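Side-chain contacts in oxidoreductase (PDB 1ZH8), which binds NADP and probably catalyses NAD(P)-dependent oxidation or reduction of an alcohol or carbonyl group, as in other members of the GFO/IDH/MocA family: residues Lys152-Glu156 against Ser157-Gly161; Ile269-Trp273 against Asp274-Leu278; Val327-Gly331 against Asn332-Val336. All blocks are in the same frame, centred on the assembly; numbering follows the deposited sequence.

Contact 1: residues Lys152-Glu156 against Ser157-Gly161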
loop_
_atom_site.group_PDB
_atom_site.type_symbol
_atom_site.label_atom_id
_atom_site.label_comp_id
_atom_site.label_asym_id
_atom_site.label_seq_id
_atom_site.Cartn_x
_atom_site.Cartn_y
_atom_site.Cartn_z
ATOM N N LYS A 152 -9.496 9.340 15.828
ATOM C CA LYS A 152 -9.908 8.237 16.686
ATOM C C LYS A 152 -11.377 8.357 17.023
ATOM O O LYS A 152 -12.128 7.402 16.855
ATOM C CB LYS A 152 -9.092 8.224 17.973
ATOM C CG LYS A 152 -9.338 7.033 18.873
ATOM C CD LYS A 152 -9.134 7.422 20.340
ATOM C CE LYS A 152 -8.423 6.368 21.177
ATOM N NZ LYS A 152 -8.890 4.982 20.924
ATOM N N GLU A 153 -11.781 9.543 17.471
ATOM C CA GLU A 153 -13.172 9.803 17.823
ATOM C C GLU A 153 -14.132 9.612 16.655
ATOM O O GLU A 153 -15.144 8.914 16.792
ATOM C CB GLU A 153 -13.312 11.186 18.445
ATOM C CG GLU A 153 -12.641 11.240 19.819
ATOM C CD GLU A 153 -12.128 12.620 20.208
ATOM O OE1 GLU A 153 -12.507 13.622 19.558
ATOM O OE2 GLU A 153 -11.346 12.699 21.182
ATOM N N LEU A 154 -13.816 10.220 15.514
ATOM C CA LEU A 154 -14.619 10.034 14.322
ATOM C C LEU A 154 -14.803 8.548 14.021
ATOM O O LEU A 154 -15.924 8.095 13.798
ATOM C CB LEU A 154 -14.018 10.773 13.116
ATOM C CG LEU A 154 -14.117 12.309 13.124
ATOM C CD1 LEU A 154 -13.505 12.882 11.852
ATOM C CD2 LEU A 154 -15.559 12.868 13.353
ATOM N N VAL A 155 -13.713 7.789 14.043
ATOM C CA VAL A 155 -13.759 6.375 13.666
ATOM C C VAL A 155 -14.563 5.559 14.682
ATOM O O VAL A 155 -15.418 4.745 14.314
ATOM C CB VAL A 155 -12.333 5.774 13.527
ATOM C CG1 VAL A 155 -12.396 4.247 13.402
ATOM C CG2 VAL A 155 -11.596 6.410 12.358
ATOM N N GLU A 156 -14.280 5.791 15.960
ATOM C CA GLU A 156 -14.929 5.041 17.026
ATOM C C GLU A 156 -16.415 5.340 17.183
ATOM O O GLU A 156 -17.137 4.553 17.786
ATOM C CB GLU A 156 -14.168 5.186 18.352
ATOM C CG GLU A 156 -12.866 4.389 18.313
ATOM C CD GLU A 156 -12.051 4.419 19.601
ATOM O OE1 GLU A 156 -12.532 4.959 20.625
ATOM O OE2 GLU A 156 -10.920 3.880 19.573
ATOM N N SER A 157 -16.881 6.455 16.628
ATOM C CA SER A 157 -18.286 6.809 16.764
ATOM C C SER A 157 -19.115 6.410 15.542
ATOM O O SER A 157 -20.313 6.642 15.517
ATOM C CB SER A 157 -18.451 8.302 17.061
ATOM O OG SER A 157 -18.300 9.072 15.881
ATOM N N GLY A 158 -18.470 5.819 14.541
ATOM C CA GLY A 158 -19.151 5.326 13.342
ATOM C C GLY A 158 -19.290 6.313 12.186
ATOM O O GLY A 158 -20.115 6.107 11.302
ATOM N N ALA A 159 -18.475 7.370 12.171
ATOM C CA ALA A 159 -18.576 8.424 11.149
ATOM C C ALA A 159 -18.256 7.948 9.714
ATOM O O ALA A 159 -18.739 8.531 8.741
ATOM C CB ALA A 159 -17.711 9.627 11.530
ATOM N N ILE A 160 -17.452 6.901 9.581
ATOM C CA ILE A 160 -17.214 6.313 8.260
ATOM C C ILE A 160 -17.756 4.875 8.149
ATOM O O ILE A 160 -17.464 4.164 7.184
ATOM C CB ILE A 160 -15.709 6.342 7.880
ATOM C CG1 ILE A 160 -14.881 5.738 8.997
ATOM C CG2 ILE A 160 -15.266 7.765 7.611
ATOM C CD1 ILE A 160 -13.446 5.375 8.602
ATOM N N GLY A 161 -18.535 4.457 9.142
ATOM C CA GLY A 161 -19.026 3.090 9.204
ATOM C C GLY A 161 -17.938 2.170 9.704
ATOM O O GLY A 161 -17.163 2.536 10.581
HETATM O O HOH W 1 -16.457 4.995 11.844
#
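Leu154 and Val155 turn their carbonyl groups toward the amides of Ala159 and Gly158, which closes the helix end in a Schellman motif. Of the two backbone bonds, Ala159 N to Leu154 O measures 3.1 Å. Gly158 N reaches Val155 O at 3.2 Å. Gly158 has a positive phi of 90°, where a CB would press on the preceding carbonyl oxygen, so glycine suits the place. A water bridges the helix end to the following turn, donating to Val155 O at 2.7 Å and to Gly161 O while accepting from Ile160 N.

Ser157 adds a polar side chain to this end. With chi1 at 78°, its OG sits between the backbone N and the carbonyl carbon and lies 3.3 Å from both Glu153 O and Leu154 O; the bond is weak, and which oxygen takes the proton is not settled.

Apolar contacts are modest: Leu154 CB meets Ala159 CB at 4.2 Å, and Val155 CG2 meets Ile160 CD1 at 4.3 Å. One turn back, a salt bridge joins Lys152 NZ to Glu156 OE2 at 2.7 Å, on the syn side of the carboxylate; this lysine also bonds Leu209 O.

Val155 packs on Ile210 and Leu211 of helix 195-211, while Leu154, Ala159 and Ile160 rest on Ile276 and Leu278 of strand 275-278.

Contact 2: residues Ile269-Trp273 against Asp274-Leu278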
loop_
_atom_site.group_PDB
_atom_site.type_symbol
_atom_site.label_atom_id
_atom_site.label_comp_id
_atom_site.label_asym_id
_atom_site.label_seq_id
_atom_site.Cartn_x
_atom_site.Cartn_y
_atom_site.Cartn_z
ATOM N N ILE A 269 -12.052 9.391 5.664
ATOM C CA ILE A 269 -11.360 10.537 6.246
ATOM C C ILE A 269 -9.925 10.655 5.760
ATOM O O ILE A 269 -9.232 9.665 5.542
ATOM C CB ILE A 269 -11.366 10.592 7.813
ATOM C CG1 ILE A 269 -10.645 9.407 8.424
ATOM C CG2 ILE A 269 -12.782 10.711 8.387
ATOM C CD1 ILE A 269 -10.376 9.619 9.895
ATOM N N SER A 270 -9.491 11.892 5.598
ATOM C CA SER A 270 -8.099 12.172 5.369
ATOM C C SER A 270 -7.587 12.990 6.566
ATOM O O SER A 270 -8.291 13.857 7.098
ATOM C CB SER A 270 -7.896 12.865 4.017
ATOM O OG SER A 270 -7.935 14.262 4.173
ATOM N N ILE A 271 -6.368 12.687 6.988
ATOM C CA ILE A 271 -5.798 13.208 8.220
ATOM C C ILE A 271 -4.538 14.050 7.953
ATOM O O ILE A 271 -3.626 13.597 7.248
ATOM C CB ILE A 271 -5.402 12.019 9.129
ATOM C CG1 ILE A 271 -6.635 11.157 9.442
ATOM C CG2 ILE A 271 -4.669 12.486 10.398
ATOM C CD1 ILE A 271 -6.273 9.717 9.875
ATOM N N SER A 272 -4.490 15.259 8.517
ATOM C CA SER A 272 -3.281 16.075 8.498
ATOM C C SER A 272 -3.058 16.747 9.844
ATOM O O SER A 272 -3.964 16.800 10.678
ATOM C CB SER A 272 -3.369 17.145 7.425
ATOM O OG SER A 272 -3.813 16.589 6.209
ATOM N N TRP A 273 -1.846 17.278 10.029
ATOM C CA TRP A 273 -1.450 18.015 11.239
ATOM C C TRP A 273 -2.545 19.007 11.637
ATOM O O TRP A 273 -2.937 19.068 12.809
ATOM C CB TRP A 273 -0.084 18.725 11.034
ATOM C CG TRP A 273 -0.104 19.810 9.947
ATOM C CD1 TRP A 273 -0.321 19.622 8.600
ATOM C CD2 TRP A 273 0.075 21.239 10.123
ATOM N NE1 TRP A 273 -0.288 20.832 7.938
ATOM C CE2 TRP A 273 -0.046 21.839 8.839
ATOM C CE3 TRP A 273 0.316 22.064 11.236
ATOM C CZ2 TRP A 273 0.069 23.236 8.634
ATOM C CZ3 TRP A 273 0.433 23.467 11.032
ATOM C CH2 TRP A 273 0.308 24.027 9.737
ATOM N N ASP A 274 -3.082 19.717 10.643
ATOM C CA ASP A 274 -3.940 20.875 10.889
ATOM C C ASP A 274 -5.432 20.695 10.600
ATOM O O ASP A 274 -6.221 21.619 10.810
ATOM C CB ASP A 274 -3.395 22.104 10.141
ATOM C CG ASP A 274 -3.501 21.993 8.612
ATOM O OD1 ASP A 274 -3.725 20.895 8.046
ATOM O OD2 ASP A 274 -3.341 23.049 7.958
ATOM N N LYS A 275 -5.823 19.518 10.115
ATOM C CA LYS A 275 -7.225 19.295 9.738
ATOM C C LYS A 275 -7.566 17.839 9.431
ATOM O O LYS A 275 -6.711 17.040 9.044
ATOM C CB LYS A 275 -7.617 20.172 8.547
ATOM C CG LYS A 275 -6.919 19.792 7.259
ATOM C CD LYS A 275 -7.418 20.630 6.100
ATOM C CE LYS A 275 -6.713 20.234 4.819
ATOM N NZ LYS A 275 -7.123 21.149 3.735
ATOM N N ILE A 276 -8.830 17.509 9.633
ATOM C CA ILE A 276 -9.361 16.246 9.182
ATOM C C ILE A 276 -10.435 16.590 8.161
ATOM O O ILE A 276 -11.188 17.549 8.351
ATOM C CB ILE A 276 -9.985 15.436 10.337
ATOM C CG1 ILE A 276 -9.036 15.364 11.542
ATOM C CG2 ILE A 276 -10.398 14.040 9.859
ATOM C CD1 ILE A 276 -7.965 14.331 11.428
ATOM N N VAL A 277 -10.469 15.832 7.067
ATOM C CA VAL A 277 -11.512 15.961 6.087
ATOM C C VAL A 277 -12.354 14.683 6.123
ATOM O O VAL A 277 -11.819 13.579 5.992
ATOM C CB VAL A 277 -10.938 16.260 4.687
ATOM C CG1 VAL A 277 -12.037 16.257 3.635
ATOM C CG2 VAL A 277 -10.185 17.606 4.699
ATOM N N LEU A 278 -13.662 14.853 6.348
ATOM C CA LEU A 278 -14.611 13.748 6.449
ATOM C C LEU A 278 -15.512 13.824 5.241
ATOM O O LEU A 278 -16.407 14.654 5.195
ATOM C CB LEU A 278 -15.452 13.853 7.734
ATOM C CG LEU A 278 -16.580 12.826 7.962
ATOM C CD1 LEU A 278 -16.026 11.403 8.226
ATOM C CD2 LEU A 278 -17.463 13.268 9.112
#
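Ser270 and Val277 form a hydrogen-bonded antiparallel pair, N to O 2.9 Å in both directions, flanked by the non-hydrogen-bonded pairs Ile269-Leu278 and Ile271-Ile276 in a tight hairpin whose strands run at 173°. The apolar face carries the isoleucines and Leu278. Ile276, with CG1 beside its backbone N (chi1 -49°), lies alongside Ile271 and brings CD1 to 3.9 Å from Ile271 CG2, while Ile276 CG2 meets Ile269 CB. The beta-branched isoleucines suit extended strands, and this face packs on Ala151 of helix 146-156. On the other face, Ser270 OG rests 3.6 Å from Val277 CB.

At the turn, Asp274 lies over the Trp273 indole. Its CB stands 3.6 Å from the centroid of the six-membered ring in a CH-pi contact, and its carboxylate stacks on the ring with the two planes only 7° apart. With an alanine here the stacked carboxylate is gone, and the indole would probably be freer to turn.

OD1 of Asp274 comes near Trp273 NE1 without a hydrogen bond, so the carboxylate meets the ring by stacking. The hairpin thus combines an oily face turned to the helix with a mixed opposite face of two serines, a lysine and Val277, and a turn where a carboxylate lies flat on an indole.

Contact 3: residues Val327-Gly331 against Asn332-Val336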
loop_
_atom_site.group_PDB
_atom_site.type_symbol
_atom_site.label_atom_id
_atom_site.label_comp_id
_atom_site.label_asym_id
_atom_site.label_seq_id
_atom_site.Cartn_x
_atom_site.Cartn_y
_atom_site.Cartn_z
ATOM N N VAL A 327 10.782 -4.896 9.593
ATOM C CA VAL A 327 12.200 -4.984 9.250
ATOM C C VAL A 327 12.585 -6.412 8.943
ATOM O O VAL A 327 13.300 -6.669 7.970
ATOM C CB VAL A 327 13.109 -4.414 10.379
ATOM C CG1 VAL A 327 14.575 -4.796 10.173
ATOM C CG2 VAL A 327 12.987 -2.909 10.434
ATOM N N ARG A 328 12.086 -7.350 9.736
ATOM C CA ARG A 328 12.481 -8.728 9.524
ATOM C C ARG A 328 11.566 -9.547 8.608
ATOM O O ARG A 328 11.941 -10.658 8.192
ATOM C CB ARG A 328 12.800 -9.422 10.849
ATOM C CG ARG A 328 11.625 -9.808 11.715
ATOM C CD ARG A 328 12.141 -10.022 13.140
ATOM N NE ARG A 328 11.471 -11.134 13.815
ATOM C CZ ARG A 328 11.574 -11.402 15.118
ATOM N NH1 ARG A 328 12.323 -10.637 15.923
ATOM N NH2 ARG A 328 10.909 -12.440 15.616
ATOM N N SER A 329 10.407 -8.980 8.243
ATOM C CA SER A 329 9.458 -9.678 7.366
ATOM C C SER A 329 10.041 -10.163 6.042
ATOM O O SER A 329 9.778 -11.285 5.639
ATOM C CB SER A 329 8.216 -8.831 7.078
ATOM O OG SER A 329 7.456 -9.427 6.016
ATOM N N ALA A 330 10.799 -9.317 5.348
ATOM C CA ALA A 330 11.251 -9.638 3.989
ATOM C C ALA A 330 10.080 -10.174 3.152
ATOM O O ALA A 330 10.249 -11.077 2.311
ATOM C CB ALA A 330 12.408 -10.642 4.007
ATOM N N GLY A 331 8.895 -9.614 3.408
ATOM C CA GLY A 331 7.694 -9.969 2.681
ATOM C C GLY A 331 6.950 -11.152 3.252
ATOM O O GLY A 331 5.864 -11.486 2.791
ATOM N N ASN A 332 7.534 -11.799 4.248
ATOM C CA ASN A 332 6.859 -12.897 4.922
ATOM C C ASN A 332 5.902 -12.398 6.001
ATOM O O ASN A 332 6.116 -11.341 6.616
ATOM C CB ASN A 332 7.884 -13.863 5.522
ATOM C CG ASN A 332 8.619 -14.650 4.459
ATOM O OD1 ASN A 332 8.029 -15.461 3.745
ATOM N ND2 ASN A 332 9.909 -14.409 4.342
ATOM N N LYS A 333 4.857 -13.173 6.244
ATOM C CA LYS A 333 3.847 -12.786 7.212
ATOM C C LYS A 333 4.443 -12.910 8.606
ATOM O O LYS A 333 5.005 -13.934 8.950
ATOM C CB LYS A 333 2.624 -13.671 7.031
ATOM C CG LYS A 333 1.398 -13.269 7.786
ATOM C CD LYS A 333 0.344 -14.359 7.604
ATOM C CE LYS A 333 -1.005 -13.839 8.011
ATOM N NZ LYS A 333 -2.093 -14.715 7.499
ATOM N N VAL A 334 4.386 -11.841 9.386
ATOM C CA VAL A 334 4.860 -11.910 10.753
ATOM C C VAL A 334 3.716 -11.538 11.687
ATOM O O VAL A 334 3.127 -10.473 11.552
ATOM C CB VAL A 334 6.035 -10.957 11.012
ATOM C CG1 VAL A 334 6.496 -11.072 12.484
ATOM C CG2 VAL A 334 7.187 -11.221 10.031
ATOM N N PHE A 335 3.392 -12.432 12.612
ATOM C CA PHE A 335 2.402 -12.160 13.642
ATOM C C PHE A 335 3.096 -11.394 14.771
ATOM O O PHE A 335 3.994 -11.919 15.456
ATOM C CB PHE A 335 1.799 -13.465 14.157
ATOM C CG PHE A 335 0.884 -14.147 13.168
ATOM C CD1 PHE A 335 -0.474 -13.838 13.126
ATOM C CD2 PHE A 335 1.378 -15.102 12.280
ATOM C CE1 PHE A 335 -1.323 -14.463 12.228
ATOM C CE2 PHE A 335 0.521 -15.726 11.360
ATOM C CZ PHE A 335 -0.844 -15.402 11.345
ATOM N N VAL A 336 2.672 -10.150 14.959
ATOM C CA VAL A 336 3.324 -9.228 15.883
ATOM C C VAL A 336 3.413 -9.746 17.314
ATOM O O VAL A 336 4.445 -9.606 17.955
ATOM C CB VAL A 336 2.660 -7.837 15.859
ATOM C CG1 VAL A 336 3.395 -6.891 16.802
ATOM C CG2 VAL A 336 2.688 -7.272 14.445
#
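Ser329 and Asn332 join the end of helix 313-329 to the segment leading into strand 334-335 through a type I' beta turn. The side chain of Ser329 is short, and each atom has a partner. Its CB lies 3.9 Å from Val334 CG2, a methyl that also touches Ser329 CA, and the same CB faces Asn332 O. At the tip, OG is placed anti to the backbone N (chi1 168°), which swings it across the turn to donate a hydrogen bond to Asn332 O. The modelled OG to O separation of 2.4 Å is very short, and its exact length is doubtful. OG also bonds Ala219 N of strand 214-222, so a hydroxyl, able to give and to take, suits the buried site.

The carbonyl of Ser329 receives the turn's closing bond, Asn332 N to Ser329 O at 2.7 Å. Asn332 ND2 adds a weak, bent bond of 3.4 Å to the same Ser329 O. At the two central positions of the turn, Ala330 and Gly331 both have positive phi. At Gly331 (phi 87°) a CB would jam against the preceding carbonyl, so glycine fits, and its own oxygen bonds Ser218 OG.

Next in the chain, Lys333 makes a cation-pi contact with Trp216 and sends NZ to Ala330 O of the second subunit, a bond repeated in the reverse sense. Ser329 OG and Gly331 O thus find partners in strand 214-222 of the same subunit, while the carbonyl of Ala330 takes part in binding between subunits.

Along the chain the three contacts follow in series, with none enclosing or crossing another. Contact 1 finishes helix 146-156 and leads into strand 163-171; contact 2 is the hairpin of strands 268-272 and 275-278; contact 3 turns the chain from helix 313-329 into strand 334-335. Contacts 1 and 2 touch directly through apolar side chains, among them Ile160 against Ile269, tying the helix end and the loop after it to the sheet. Contact 3 stands apart, its centre about 30 Å from that of contact 2, yet both reach the same mixed sheet, the hairpin near one end and strand 334-335 at the other edge.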